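PDB 4XTK: CRISPR-associated endonuclease Cas1 from Thermotoga maritima, which probably acts as a metal-dependent endonuclease on double-stranded DNA in CRISPR adaptive immunity, working as a homodimer that joins a Cas2 dimer. Local coordinates for residues 74-79 with 207-212; 98-103 with 220-225; 128-133 with 167-172; 198-203 with 237-242. One frame throughout, in Å; residues are numbered along the deposited sequence.

Of the four contacts, contact 4 is the buried one, joining helices 188-208 and 230-252 near the middle of the chain; contacts 1 and 3 lie at the surface and contact 2 is partly buried. Contact 1 takes up the end of the same helix 188-208 and sets it against strand 77-83, about 16 Å from contact 4 between centres. Contacts 1 and 2 both also touch the second subunit, and contacts 2 and 4 both reach the probable metal site. Chemistry follows place: tyrosines dominate contact 1, a tyrosine and a backbone N-H contact 2, aliphatic groups contact 3, and a leucine plus a lysine-tyrosine bond contact 4.

Contact 1. Residues 74-79 with 207-212; sequences EGYYVG and LIYQTH
The backbones come nearest where Y77, opening strand 77-83, faces Y209 in the type I turn I208-T211 at the C-terminal end of helix 188-208, their CA atoms 6.4 Å apart. Both side chains start out toward the other segment, and Y77 CB meets Y209 CB at 3.7 Å. From there the side chains run at about a right angle to each other. With CG anti to its backbone N (chi1 169°), Y77 brings CD2 over one face of the Y209 ring, toward its rim, 4.0 Å from Y209 CD1. The planes of the Y77 and Y209 rings are inclined by 34° and their centroids lie 5.2 Å apart, an oblique pairing. Y76 begins by pointing away, yet its long ring returns so that OH lies at the edge of the Y209 ring, 3.9 Å from CE2. Y209 is thus met over a face by one tyrosine and at an edge by another. Beside the rings, the extended Q210 side chain offers NE2 to G75 O in a weak hydrogen bond of 3.4 Å. G75 has positive phi, a conformation that glycine takes readily. Y77 OH bonds to T80, while R84 of the second subunit packs on Y76 and Y209. The contact joins edge strand 77-83 of the beta-sheet part of Cas1 to a helix end of the helical part, beside the subunit interface. Tyrosine suits this partly exposed seam because its ring supplies apolar surface while its hydroxyl tolerates water; cohesion therefore rests mainly on ring packing, with a single weak polar tie.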
loop_
_atom_site.group_PDB
_atom_site.type_symbol
_atom_site.label_atom_id
_atom_site.label_comp_id
_atom_site.label_asym_id
_atom_site.label_seq_id
_atom_site.Cartn_x
_atom_site.Cartn_y
_atom_site.Cartn_z
ATOM N N GLU E 74 18.203 -3.976 -3.978
ATOM C CA GLU E 74 17.957 -3.503 -5.341
ATOM C C GLU E 74 17.006 -2.304 -5.407
ATOM O O GLU E 74 16.776 -1.752 -6.483
ATOM C CB GLU E 74 17.402 -4.632 -6.212
ATOM C CG GLU E 74 18.380 -5.762 -6.491
ATOM C CD GLU E 74 18.355 -6.830 -5.418
ATOM O OE1 GLU E 74 17.632 -6.651 -4.415
ATOM O OE2 GLU E 74 19.051 -7.853 -5.580
ATOM N N GLY E 75 16.441 -1.911 -4.271
ATOM C CA GLY E 75 15.610 -0.724 -4.226
ATOM C C GLY E 75 14.145 -1.051 -4.412
ATOM O O GLY E 75 13.334 -0.181 -4.728
ATOM N N TYR E 76 13.806 -2.321 -4.224
ATOM C CA TYR E 76 12.424 -2.746 -4.315
ATOM C C TYR E 76 11.737 -2.515 -2.982
ATOM O O TYR E 76 12.324 -2.726 -1.919
ATOM C CB TYR E 76 12.321 -4.216 -4.726
ATOM C CG TYR E 76 10.937 -4.592 -5.198
ATOM C CD1 TYR E 76 10.411 -4.046 -6.365
ATOM C CD2 TYR E 76 10.156 -5.490 -4.484
ATOM C CE1 TYR E 76 9.145 -4.379 -6.808
ATOM C CE2 TYR E 76 8.888 -5.833 -4.920
ATOM C CZ TYR E 76 8.386 -5.273 -6.080
ATOM O OH TYR E 76 7.122 -5.611 -6.514
ATOM N N TYR E 77 10.480 -2.097 -3.057
ATOM C CA TYR E 77 9.724 -1.659 -1.900
ATOM C C TYR E 77 9.231 -2.856 -1.096
ATOM O O TYR E 77 8.540 -3.723 -1.626
ATOM C CB TYR E 77 8.568 -0.784 -2.380
ATOM C CG TYR E 77 7.533 -0.457 -1.347
ATOM C CD1 TYR E 77 7.823 0.389 -0.281
ATOM C CD2 TYR E 77 6.250 -0.970 -1.448
ATOM C CE1 TYR E 77 6.870 0.692 0.670
ATOM C CE2 TYR E 77 5.290 -0.671 -0.508
ATOM C CZ TYR E 77 5.600 0.159 0.547
ATOM O OH TYR E 77 4.628 0.450 1.478
ATOM N N VAL E 78 9.676 -2.955 0.155
ATOM C CA VAL E 78 9.221 -4.031 1.034
ATOM C C VAL E 78 7.957 -3.687 1.828
ATOM O O VAL E 78 7.135 -4.561 2.104
ATOM C CB VAL E 78 10.350 -4.489 1.994
ATOM C CG1 VAL E 78 11.607 -4.782 1.198
ATOM C CG2 VAL E 78 10.629 -3.462 3.054
ATOM N N GLY E 79 7.813 -2.422 2.212
ATOM C CA GLY E 79 6.713 -2.006 3.068
ATOM C C GLY E 79 6.919 -0.669 3.767
ATOM O O GLY E 79 7.976 -0.051 3.666
ATOM N N LEU E 207 10.351 2.045 -9.102
ATOM C CA LEU E 207 10.471 3.497 -9.072
ATOM C C LEU E 207 9.122 4.168 -8.807
ATOM O O LEU E 207 9.062 5.216 -8.161
ATOM C CB LEU E 207 11.086 4.015 -10.377
ATOM C CG LEU E 207 12.583 3.709 -10.535
ATOM C CD1 LEU E 207 13.134 4.294 -11.824
ATOM C CD2 LEU E 207 13.402 4.191 -9.326
ATOM N N ILE E 208 8.043 3.561 -9.298
ATOM C CA ILE E 208 6.705 4.074 -9.039
ATOM C C ILE E 208 6.398 3.983 -7.539
ATOM O O ILE E 208 5.825 4.902 -6.953
ATOM C CB ILE E 208 5.632 3.315 -9.853
ATOM C CG1 ILE E 208 5.770 3.621 -11.352
ATOM C CG2 ILE E 208 4.228 3.699 -9.388
ATOM C CD1 ILE E 208 4.823 2.800 -12.244
ATOM N N TYR E 209 6.809 2.884 -6.915
ATOM C CA TYR E 209 6.635 2.711 -5.477
ATOM C C TYR E 209 7.393 3.770 -4.682
ATOM O O TYR E 209 7.149 3.951 -3.491
ATOM C CB TYR E 209 7.097 1.322 -5.037
ATOM C CG TYR E 209 6.085 0.209 -5.235
ATOM C CD1 TYR E 209 4.758 0.371 -4.860
ATOM C CD2 TYR E 209 6.470 -1.018 -5.782
ATOM C CE1 TYR E 209 3.844 -0.644 -5.030
ATOM C CE2 TYR E 209 5.561 -2.044 -5.956
ATOM C CZ TYR E 209 4.251 -1.854 -5.579
ATOM O OH TYR E 209 3.345 -2.877 -5.752
ATOM N N GLN E 210 8.323 4.460 -5.331
ATOM C CA GLN E 210 9.054 5.536 -4.675
ATOM C C GLN E 210 8.373 6.871 -4.938
ATOM O O GLN E 210 8.904 7.918 -4.583
ATOM C CB GLN E 210 10.513 5.578 -5.138
ATOM C CG GLN E 210 11.254 4.259 -4.940
ATOM C CD GLN E 210 12.696 4.306 -5.409
ATOM O OE1 GLN E 210 13.204 5.356 -5.807
ATOM N NE2 GLN E 210 13.355 3.155 -5.394
ATOM N N THR E 211 7.210 6.827 -5.582
ATOM C CA THR E 211 6.418 8.033 -5.858
ATOM C C THR E 211 5.062 8.028 -5.158
ATOM O O THR E 211 4.775 7.169 -4.322
ATOM C CB THR E 211 6.140 8.234 -7.365
ATOM O OG1 THR E 211 5.184 7.263 -7.810
ATOM C CG2 THR E 211 7.424 8.138 -8.176
ATOM N N HIS E 212 4.247 9.020 -5.497
ATOM C CA HIS E 212 2.893 9.137 -4.972
ATOM C C HIS E 212 1.884 8.476 -5.906
ATOM O O HIS E 212 0.673 8.545 -5.673
ATOM C CB HIS E 212 2.521 10.607 -4.766
ATOM C CG HIS E 212 3.344 11.301 -3.731
ATOM N ND1 HIS E 212 3.745 12.613 -3.861
ATOM C CD2 HIS E 212 3.837 10.874 -2.545
ATOM C CE1 HIS E 212 4.458 12.963 -2.803
ATOM N NE2 HIS E 212 4.527 11.925 -1.989
#

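Contact 2. Residues 98-103 with 220-225; sequences EHYINQ and LHETNF
Y100, near the end of helix 93-101, reaches across to T223 in the loop between helices 188-208 and 230-252, and nearly all the close packing belongs to this pair. T223 N donates to Y100 OH over 2.9 Å, with an N-H...O angle of 164°, close to straight. The two side chains run alongside each other, antiparallel, with T223 CB over one face of the ring, 4.1 Å from its centroid, as a CH-pi contact. T223 OG1 sits 3.4 Å from Y100 CE1, but its polar partner is the backbone N of G218. A beta-branched threonine thus serves twice, covering the ring and tying the loop to itself, while tyrosine has the length to span the 8.4 Å between Y100 CA and T223 CA. The other side is looser. E222, exposed to solvent, touches Y100 OH through CG alone at 3.6 Å, and its side chain sets off away from the helix. L94 of the second subunit packs on Y100, so the dimer interface adjoins this patch. H221 also points away from Y100; its ND1 bonds to D233, and it lies beside E236. The loop so held carries H221, which by similarity is a manganese ligand together with E155 and E236 in the Cas1 active site.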
loop_
_atom_site.group_PDB
_atom_site.type_symbol
_atom_site.label_atom_id
_atom_site.label_comp_id
_atom_site.label_asym_id
_atom_site.label_seq_id
_atom_site.Cartn_x
_atom_site.Cartn_y
_atom_site.Cartn_z
ATOM N N GLU E 98 -9.890 9.105 -11.379
ATOM C CA GLU E 98 -10.543 10.208 -12.052
ATOM C C GLU E 98 -9.952 10.430 -13.464
ATOM O O GLU E 98 -10.725 10.672 -14.386
ATOM C CB GLU E 98 -10.451 11.482 -11.217
ATOM C CG GLU E 98 -10.825 12.761 -11.954
ATOM C CD GLU E 98 -10.349 14.011 -11.235
ATOM O OE1 GLU E 98 -10.266 13.991 -9.989
ATOM O OE2 GLU E 98 -10.034 15.006 -11.925
ATOM N N HIS E 99 -8.641 10.312 -13.714
ATOM C CA HIS E 99 -8.318 10.552 -15.118
ATOM C C HIS E 99 -8.482 9.273 -15.942
ATOM O O HIS E 99 -8.374 9.318 -17.168
ATOM C CB HIS E 99 -6.925 11.133 -15.390
ATOM C CG HIS E 99 -6.629 12.388 -14.646
ATOM N ND1 HIS E 99 -7.619 13.237 -14.191
ATOM C CD2 HIS E 99 -5.483 13.125 -14.603
ATOM C CE1 HIS E 99 -7.066 14.310 -13.669
ATOM N NE2 HIS E 99 -5.764 14.272 -13.924
ATOM N N TYR E 100 -8.734 8.143 -15.294
ATOM C CA TYR E 100 -9.010 6.953 -16.069
ATOM C C TYR E 100 -10.464 6.864 -16.578
ATOM O O TYR E 100 -10.691 6.547 -17.746
ATOM C CB TYR E 100 -8.678 5.708 -15.263
ATOM C CG TYR E 100 -8.777 4.443 -16.081
ATOM C CD1 TYR E 100 -7.713 4.018 -16.868
ATOM C CD2 TYR E 100 -9.944 3.680 -16.086
ATOM C CE1 TYR E 100 -7.801 2.872 -17.623
ATOM C CE2 TYR E 100 -10.036 2.524 -16.844
ATOM C CZ TYR E 100 -8.960 2.127 -17.608
ATOM O OH TYR E 100 -9.044 0.980 -18.360
ATOM N N ILE E 101 -11.442 7.141 -15.720
ATOM C CA ILE E 101 -12.842 6.917 -16.082
ATOM C C ILE E 101 -13.377 8.033 -16.970
ATOM O O ILE E 101 -14.431 7.898 -17.594
ATOM C CB ILE E 101 -13.739 6.798 -14.839
ATOM C CG1 ILE E 101 -13.833 8.145 -14.118
ATOM C CG2 ILE E 101 -13.225 5.705 -13.910
ATOM C CD1 ILE E 101 -14.757 8.138 -12.930
ATOM N N ASN E 102 -12.643 9.136 -17.024
ATOM C CA ASN E 102 -12.935 10.210 -17.959
ATOM C C ASN E 102 -12.145 9.957 -19.231
ATOM O O ASN E 102 -10.918 10.039 -19.219
ATOM C CB ASN E 102 -12.557 11.562 -17.360
ATOM C CG ASN E 102 -12.923 12.724 -18.258
ATOM O OD1 ASN E 102 -12.398 12.864 -19.362
ATOM N ND2 ASN E 102 -13.820 13.577 -17.779
ATOM N N GLN E 103 -12.842 9.660 -20.323
ATOM C CA GLN E 103 -12.175 9.201 -21.539
ATOM C C GLN E 103 -11.274 10.272 -22.138
ATOM O O GLN E 103 -10.263 9.962 -22.767
ATOM C CB GLN E 103 -13.200 8.749 -22.578
ATOM N N LEU E 220 -2.627 3.950 -21.224
ATOM C CA LEU E 220 -2.501 3.315 -22.531
ATOM C C LEU E 220 -2.963 1.858 -22.452
ATOM O O LEU E 220 -3.740 1.392 -23.287
ATOM C CB LEU E 220 -1.061 3.394 -23.046
ATOM C CG LEU E 220 -0.891 2.824 -24.459
ATOM C CD1 LEU E 220 -1.830 3.529 -25.428
ATOM C CD2 LEU E 220 0.563 2.869 -24.946
ATOM N N HIS E 221 -2.480 1.144 -21.441
ATOM C CA HIS E 221 -2.974 -0.197 -21.151
ATOM C C HIS E 221 -4.285 -0.125 -20.387
ATOM O O HIS E 221 -4.478 0.748 -19.540
ATOM C CB HIS E 221 -1.943 -0.995 -20.355
ATOM C CG HIS E 221 -0.682 -1.262 -21.109
ATOM N ND1 HIS E 221 0.265 -0.291 -21.346
ATOM C CD2 HIS E 221 -0.223 -2.389 -21.714
ATOM C CE1 HIS E 221 1.261 -0.806 -22.046
ATOM N NE2 HIS E 221 0.982 -2.077 -22.285
ATOM N N GLU E 222 -5.192 -1.041 -20.698
ATOM C CA GLU E 222 -6.455 -1.122 -19.985
ATOM C C GLU E 222 -6.200 -1.452 -18.515
ATOM O O GLU E 222 -5.385 -2.319 -18.203
ATOM C CB GLU E 222 -7.362 -2.176 -20.629
ATOM C CG GLU E 222 -8.818 -2.087 -20.208
ATOM C CD GLU E 222 -9.635 -3.295 -20.642
ATOM O OE1 GLU E 222 -9.949 -4.141 -19.779
ATOM O OE2 GLU E 222 -9.964 -3.398 -21.843
ATOM N N THR E 223 -6.903 -0.788 -17.608
ATOM C CA THR E 223 -6.761 -1.165 -16.215
ATOM C C THR E 223 -7.787 -2.262 -15.991
ATOM O O THR E 223 -8.991 -2.025 -15.960
ATOM C CB THR E 223 -6.982 0.016 -15.242
ATOM O OG1 THR E 223 -5.993 1.023 -15.481
ATOM C CG2 THR E 223 -6.871 -0.447 -13.785
ATOM N N ASN E 224 -7.265 -3.468 -15.815
ATOM C CA ASN E 224 -8.035 -4.699 -15.795
ATOM C C ASN E 224 -7.448 -5.545 -14.678
ATOM O O ASN E 224 -6.797 -5.007 -13.789
ATOM C CB ASN E 224 -8.019 -5.428 -17.148
ATOM C CG ASN E 224 -6.623 -5.699 -17.664
ATOM O OD1 ASN E 224 -5.653 -5.677 -16.914
ATOM N ND2 ASN E 224 -6.519 -5.966 -18.959
ATOM N N PHE E 225 -7.720 -6.843 -14.677
ATOM C CA PHE E 225 -7.374 -7.671 -13.528
ATOM C C PHE E 225 -5.897 -8.043 -13.485
ATOM O O PHE E 225 -5.453 -8.803 -12.626
ATOM C CB PHE E 225 -8.260 -8.907 -13.508
ATOM C CG PHE E 225 -9.636 -8.617 -13.011
ATOM C CD1 PHE E 225 -10.562 -8.009 -13.835
ATOM C CD2 PHE E 225 -9.989 -8.904 -11.704
ATOM C CE1 PHE E 225 -11.824 -7.719 -13.375
ATOM C CE2 PHE E 225 -11.250 -8.617 -11.238
ATOM C CZ PHE E 225 -12.168 -8.023 -12.074
#

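Contact 3. Residues 128-133 with 167-172; sequences RKVRAD and DSLVSD
Apolar packing carries this contact, with L169 packed against V130 and the aliphatic part of R128. The two methyls of L169 divide the work: CD1 lies 3.6 Å from R128 CD, while CD2 lies 3.7 Å from V130 CG2. R128 is extended from CG to NE, so its methylenes run past CD1 and the guanidinium ends beyond, where NH2 makes a weak hydrogen bond to N249. Arginine suits this partly exposed place because its methylenes pack while its guanidinium stays polar. For V130 the branch used is CG2, placed beside its backbone N, and it also comes within 4.1 Å of S168 OG. That hydroxyl hydrogen-bonds to M165 O, just before the segment, so it meets the valine only by packing. Backbone bonding shapes residues 128-133, since K129, with positive phi, is the C-prime residue of a Schellman motif ending helix 103-127. L248 of helix 230-252 touches both R128 and L169. The contact joins a Schellman-terminated helix end to the loop following helix 148-166 at the surface of the helical part of Cas1.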
loop_
_atom_site.group_PDB
_atom_site.type_symbol
_atom_site.label_atom_id
_atom_site.label_comp_id
_atom_site.label_asym_id
_atom_site.label_seq_id
_atom_site.Cartn_x
_atom_site.Cartn_y
_atom_site.Cartn_z
ATOM N N ARG E 128 21.292 5.504 -35.332
ATOM C CA ARG E 128 21.959 4.350 -35.917
ATOM C C ARG E 128 21.935 4.340 -37.446
ATOM O O ARG E 128 22.282 3.335 -38.066
ATOM C CB ARG E 128 21.368 3.068 -35.342
ATOM C CG ARG E 128 21.903 2.821 -33.938
ATOM C CD ARG E 128 21.187 1.725 -33.205
ATOM N NE ARG E 128 21.669 1.612 -31.831
ATOM C CZ ARG E 128 22.726 0.895 -31.463
ATOM N NH1 ARG E 128 23.425 0.217 -32.367
ATOM N NH2 ARG E 128 23.081 0.855 -30.186
ATOM N N LYS E 129 21.490 5.450 -38.034
ATOM C CA LYS E 129 21.508 5.664 -39.486
ATOM C C LYS E 129 20.557 4.714 -40.216
ATOM O O LYS E 129 20.874 4.194 -41.286
ATOM C CB LYS E 129 22.931 5.517 -40.038
ATOM C CG LYS E 129 23.995 6.300 -39.271
ATOM C CD LYS E 129 24.099 7.734 -39.748
ATOM C CE LYS E 129 25.239 7.899 -40.739
ATOM N N VAL E 130 19.392 4.496 -39.614
ATOM C CA VAL E 130 18.328 3.695 -40.204
ATOM C C VAL E 130 17.140 4.602 -40.541
ATOM O O VAL E 130 16.853 5.544 -39.801
ATOM C CB VAL E 130 17.883 2.567 -39.239
ATOM C CG1 VAL E 130 16.651 1.842 -39.764
ATOM C CG2 VAL E 130 19.023 1.592 -38.996
ATOM N N ARG E 131 16.457 4.327 -41.653
ATOM C CA ARG E 131 15.298 5.126 -42.065
ATOM C C ARG E 131 14.113 4.933 -41.120
ATOM O O ARG E 131 13.675 3.812 -40.881
ATOM C CB ARG E 131 14.879 4.762 -43.491
ATOM C CG ARG E 131 16.044 4.527 -44.436
ATOM C CD ARG E 131 15.948 5.427 -45.655
ATOM N NE ARG E 131 14.934 4.968 -46.602
ATOM C CZ ARG E 131 13.982 5.744 -47.113
ATOM N NH1 ARG E 131 13.901 7.021 -46.757
ATOM N NH2 ARG E 131 13.106 5.241 -47.971
ATOM N N ALA E 132 13.620 6.031 -40.558
ATOM C CA ALA E 132 12.478 5.979 -39.644
ATOM C C ALA E 132 11.146 6.379 -40.293
ATOM O O ALA E 132 10.114 6.407 -39.623
ATOM C CB ALA E 132 12.753 6.856 -38.425
ATOM N N ASP E 133 11.172 6.697 -41.585
ATOM C CA ASP E 133 10.009 7.287 -42.255
ATOM C C ASP E 133 8.776 6.378 -42.257
ATOM O O ASP E 133 7.646 6.868 -42.285
ATOM C CB ASP E 133 10.361 7.684 -43.696
ATOM C CG ASP E 133 10.791 6.501 -44.546
ATOM O OD1 ASP E 133 11.104 5.434 -43.981
ATOM O OD2 ASP E 133 10.823 6.641 -45.787
ATOM N N ASP E 167 16.076 -5.058 -37.120
ATOM C CA ASP E 167 16.711 -6.257 -37.653
ATOM C C ASP E 167 17.738 -5.978 -38.750
ATOM O O ASP E 167 18.544 -6.846 -39.078
ATOM C CB ASP E 167 15.653 -7.223 -38.183
ATOM C CG ASP E 167 15.169 -8.192 -37.124
ATOM O OD1 ASP E 167 15.872 -8.354 -36.102
ATOM O OD2 ASP E 167 14.094 -8.800 -37.318
ATOM N N SER E 168 17.722 -4.775 -39.316
ATOM C CA SER E 168 18.707 -4.429 -40.337
ATOM C C SER E 168 20.055 -4.088 -39.702
ATOM O O SER E 168 21.061 -3.948 -40.397
ATOM C CB SER E 168 18.211 -3.265 -41.199
ATOM O OG SER E 168 18.025 -2.086 -40.439
ATOM N N LEU E 169 20.067 -3.959 -38.379
ATOM C CA LEU E 169 21.291 -3.682 -37.637
ATOM C C LEU E 169 21.927 -4.952 -37.085
ATOM O O LEU E 169 23.007 -4.908 -36.500
ATOM C CB LEU E 169 21.001 -2.713 -36.491
ATOM C CG LEU E 169 20.532 -1.332 -36.939
ATOM C CD1 LEU E 169 20.061 -0.522 -35.750
ATOM C CD2 LEU E 169 21.650 -0.612 -37.682
ATOM N N VAL E 170 21.254 -6.081 -37.278
ATOM C CA VAL E 170 21.726 -7.351 -36.738
ATOM C C VAL E 170 22.464 -8.170 -37.791
ATOM O O VAL E 170 21.891 -8.561 -38.804
ATOM C CB VAL E 170 20.568 -8.184 -36.179
ATOM C CG1 VAL E 170 21.079 -9.534 -35.717
ATOM C CG2 VAL E 170 19.899 -7.448 -35.047
ATOM N N SER E 171 23.742 -8.429 -37.539
ATOM C CA SER E 171 24.586 -9.132 -38.496
ATOM C C SER E 171 24.241 -10.617 -38.614
ATOM O O SER E 171 24.009 -11.122 -39.716
ATOM C CB SER E 171 26.052 -8.963 -38.103
ATOM O OG SER E 171 26.308 -7.623 -37.718
ATOM N N ASP E 172 24.214 -11.314 -37.482
ATOM C CA ASP E 172 23.902 -12.739 -37.477
ATOM C C ASP E 172 22.392 -12.949 -37.544
ATOM O O ASP E 172 21.662 -12.535 -36.642
ATOM C CB ASP E 172 24.479 -13.406 -36.230
ATOM C CG ASP E 172 24.570 -14.912 -36.360
ATOM O OD1 ASP E 172 23.947 -15.471 -37.289
ATOM O OD2 ASP E 172 25.257 -15.539 -35.527
#

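Contact 4. Residues 198-203 with 237-242; sequences SLLYTT and LFKPAV
L200 and Y201, neighbours on helix 188-208, share the first shell: the leucine meets the backbone of helix 230-252 and the tyrosine meets the end of K239. L200 points toward the other helix; its chi1 near 180° (-178°) swings CG to the side opposite the backbone N, and its CD2 methyl lies 3.8 Å from both F238 C and K239 N. The same methyl touches the base of two side chains, at 4.1 Å from F238 CB and 4.0 Å from K239 CG. A leucine suits this buried spot, as its branched end can fill the angle between helix backbone and side chains. Beside it, the extended lysine chain runs back toward helix 198-203, crossing Y201 obliquely. K239 NZ approaches in the plane of the Y201 ring at its edge and donates to Y201 OH over 2.9 Å. The preceding methylene follows, with CE 3.9 Å from Y201 CE1. Lysine serves well here, since its methylenes pack on L200 CD2 and the Y201 ring, while the amine reaches the hydroxyl.

In the next shell, NZ also makes a long, weak ion pair with E236, which may share in placing the amine. A235 and L232 pack on Y201, and A235 also on L200. F238 turns its ring away toward L304 and I305 of helix 301-316. Helix 237-242 is kinked, with a wider pi-type turn at 239-242. The short helix axes pass 10.5 Å apart at 125°. This is buried helix-helix packing in the alpha-helical part of Cas1, bordering the probable manganese site of E155, H221 and E236.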
loop_
_atom_site.group_PDB
_atom_site.type_symbol
_atom_site.label_atom_id
_atom_site.label_comp_id
_atom_site.label_asym_id
_atom_site.label_seq_id
_atom_site.Cartn_x
_atom_site.Cartn_y
_atom_site.Cartn_z
ATOM N N SER E 198 11.021 -7.457 -19.338
ATOM C CA SER E 198 10.616 -7.837 -17.994
ATOM C C SER E 198 11.439 -7.080 -16.949
ATOM O O SER E 198 10.885 -6.573 -15.971
ATOM C CB SER E 198 10.749 -9.345 -17.791
ATOM O OG SER E 198 12.087 -9.704 -17.500
ATOM N N LEU E 199 12.749 -6.982 -17.170
ATOM C CA LEU E 199 13.618 -6.235 -16.264
ATOM C C LEU E 199 13.193 -4.772 -16.190
ATOM O O LEU E 199 13.144 -4.190 -15.109
ATOM C CB LEU E 199 15.083 -6.327 -16.702
ATOM C CG LEU E 199 15.741 -7.699 -16.547
ATOM C CD1 LEU E 199 17.213 -7.648 -16.945
ATOM C CD2 LEU E 199 15.567 -8.209 -15.123
ATOM N N LEU E 200 12.883 -4.189 -17.345
ATOM C CA LEU E 200 12.473 -2.789 -17.414
ATOM C C LEU E 200 11.163 -2.577 -16.650
ATOM O O LEU E 200 11.056 -1.657 -15.839
ATOM C CB LEU E 200 12.339 -2.336 -18.878
ATOM C CG LEU E 200 11.959 -0.877 -19.150
ATOM C CD1 LEU E 200 12.802 0.070 -18.315
ATOM C CD2 LEU E 200 12.145 -0.547 -20.616
ATOM N N TYR E 201 10.192 -3.452 -16.900
ATOM C CA TYR E 201 8.912 -3.431 -16.202
ATOM C C TYR E 201 9.088 -3.422 -14.685
ATOM O O TYR E 201 8.405 -2.687 -13.975
ATOM C CB TYR E 201 8.061 -4.641 -16.602
ATOM C CG TYR E 201 7.692 -4.692 -18.059
ATOM C CD1 TYR E 201 7.635 -3.531 -18.828
ATOM C CD2 TYR E 201 7.402 -5.906 -18.674
ATOM C CE1 TYR E 201 7.301 -3.580 -20.179
ATOM C CE2 TYR E 201 7.058 -5.966 -20.022
ATOM C CZ TYR E 201 7.010 -4.802 -20.767
ATOM O OH TYR E 201 6.677 -4.860 -22.102
ATOM N N THR E 202 10.005 -4.248 -14.195
ATOM C CA THR E 202 10.251 -4.338 -12.764
ATOM C C THR E 202 10.911 -3.060 -12.275
ATOM O O THR E 202 10.649 -2.594 -11.167
ATOM C CB THR E 202 11.123 -5.568 -12.425
ATOM O OG1 THR E 202 10.368 -6.753 -12.676
ATOM C CG2 THR E 202 11.560 -5.564 -10.963
ATOM N N THR E 203 11.758 -2.487 -13.120
ATOM C CA THR E 203 12.489 -1.290 -12.756
ATOM C C THR E 203 11.543 -0.117 -12.613
ATOM O O THR E 203 11.574 0.593 -11.603
ATOM C CB THR E 203 13.566 -0.952 -13.785
ATOM O OG1 THR E 203 14.536 -2.007 -13.815
ATOM C CG2 THR E 203 14.251 0.355 -13.427
ATOM N N LEU E 237 8.310 4.059 -23.168
ATOM C CA LEU E 237 9.188 5.154 -23.550
ATOM C C LEU E 237 10.649 4.732 -23.572
ATOM O O LEU E 237 11.451 5.269 -24.336
ATOM C CB LEU E 237 9.020 6.334 -22.592
ATOM C CG LEU E 237 7.875 7.323 -22.821
ATOM C CD1 LEU E 237 6.517 6.677 -22.594
ATOM C CD2 LEU E 237 8.052 8.540 -21.926
ATOM N N PHE E 238 11.004 3.826 -22.670
ATOM C CA PHE E 238 12.405 3.504 -22.443
ATOM C C PHE E 238 12.889 2.198 -23.064
ATOM O O PHE E 238 14.057 1.834 -22.908
ATOM C CB PHE E 238 12.662 3.530 -20.943
ATOM C CG PHE E 238 12.319 4.843 -20.322
ATOM C CD1 PHE E 238 13.243 5.870 -20.302
ATOM C CD2 PHE E 238 11.050 5.075 -19.811
ATOM C CE1 PHE E 238 12.924 7.095 -19.757
ATOM C CE2 PHE E 238 10.724 6.291 -19.267
ATOM C CZ PHE E 238 11.661 7.306 -19.240
ATOM N N LYS E 239 11.999 1.499 -23.758
ATOM C CA LYS E 239 12.350 0.227 -24.384
ATOM C C LYS E 239 13.509 0.348 -25.399
ATOM O O LYS E 239 14.410 -0.500 -25.410
ATOM C CB LYS E 239 11.112 -0.396 -25.047
ATOM C CG LYS E 239 10.241 -1.209 -24.099
ATOM C CD LYS E 239 8.935 -1.678 -24.752
ATOM C CE LYS E 239 8.203 -2.658 -23.834
ATOM N NZ LYS E 239 6.925 -3.149 -24.405
ATOM N N PRO E 240 13.491 1.382 -26.264
ATOM C CA PRO E 240 14.653 1.518 -27.151
ATOM C C PRO E 240 15.994 1.796 -26.455
ATOM O O PRO E 240 16.968 1.097 -26.736
ATOM C CB PRO E 240 14.271 2.705 -28.042
ATOM C CG PRO E 240 12.795 2.727 -28.024
ATOM C CD PRO E 240 12.405 2.301 -26.648
ATOM N N ALA E 241 16.035 2.770 -25.550
ATOM C CA ALA E 241 17.309 3.233 -24.989
ATOM C C ALA E 241 17.912 2.232 -24.012
ATOM O O ALA E 241 19.132 2.154 -23.870
ATOM C CB ALA E 241 17.131 4.580 -24.308
ATOM N N VAL E 242 17.062 1.466 -23.339
ATOM C CA VAL E 242 17.549 0.468 -22.397
ATOM C C VAL E 242 17.615 -0.916 -23.030
ATOM O O VAL E 242 18.699 -1.443 -23.267
ATOM C CB VAL E 242 16.670 0.396 -21.139
ATOM C CG1 VAL E 242 17.210 -0.647 -20.194
ATOM C CG2 VAL E 242 16.616 1.749 -20.457
#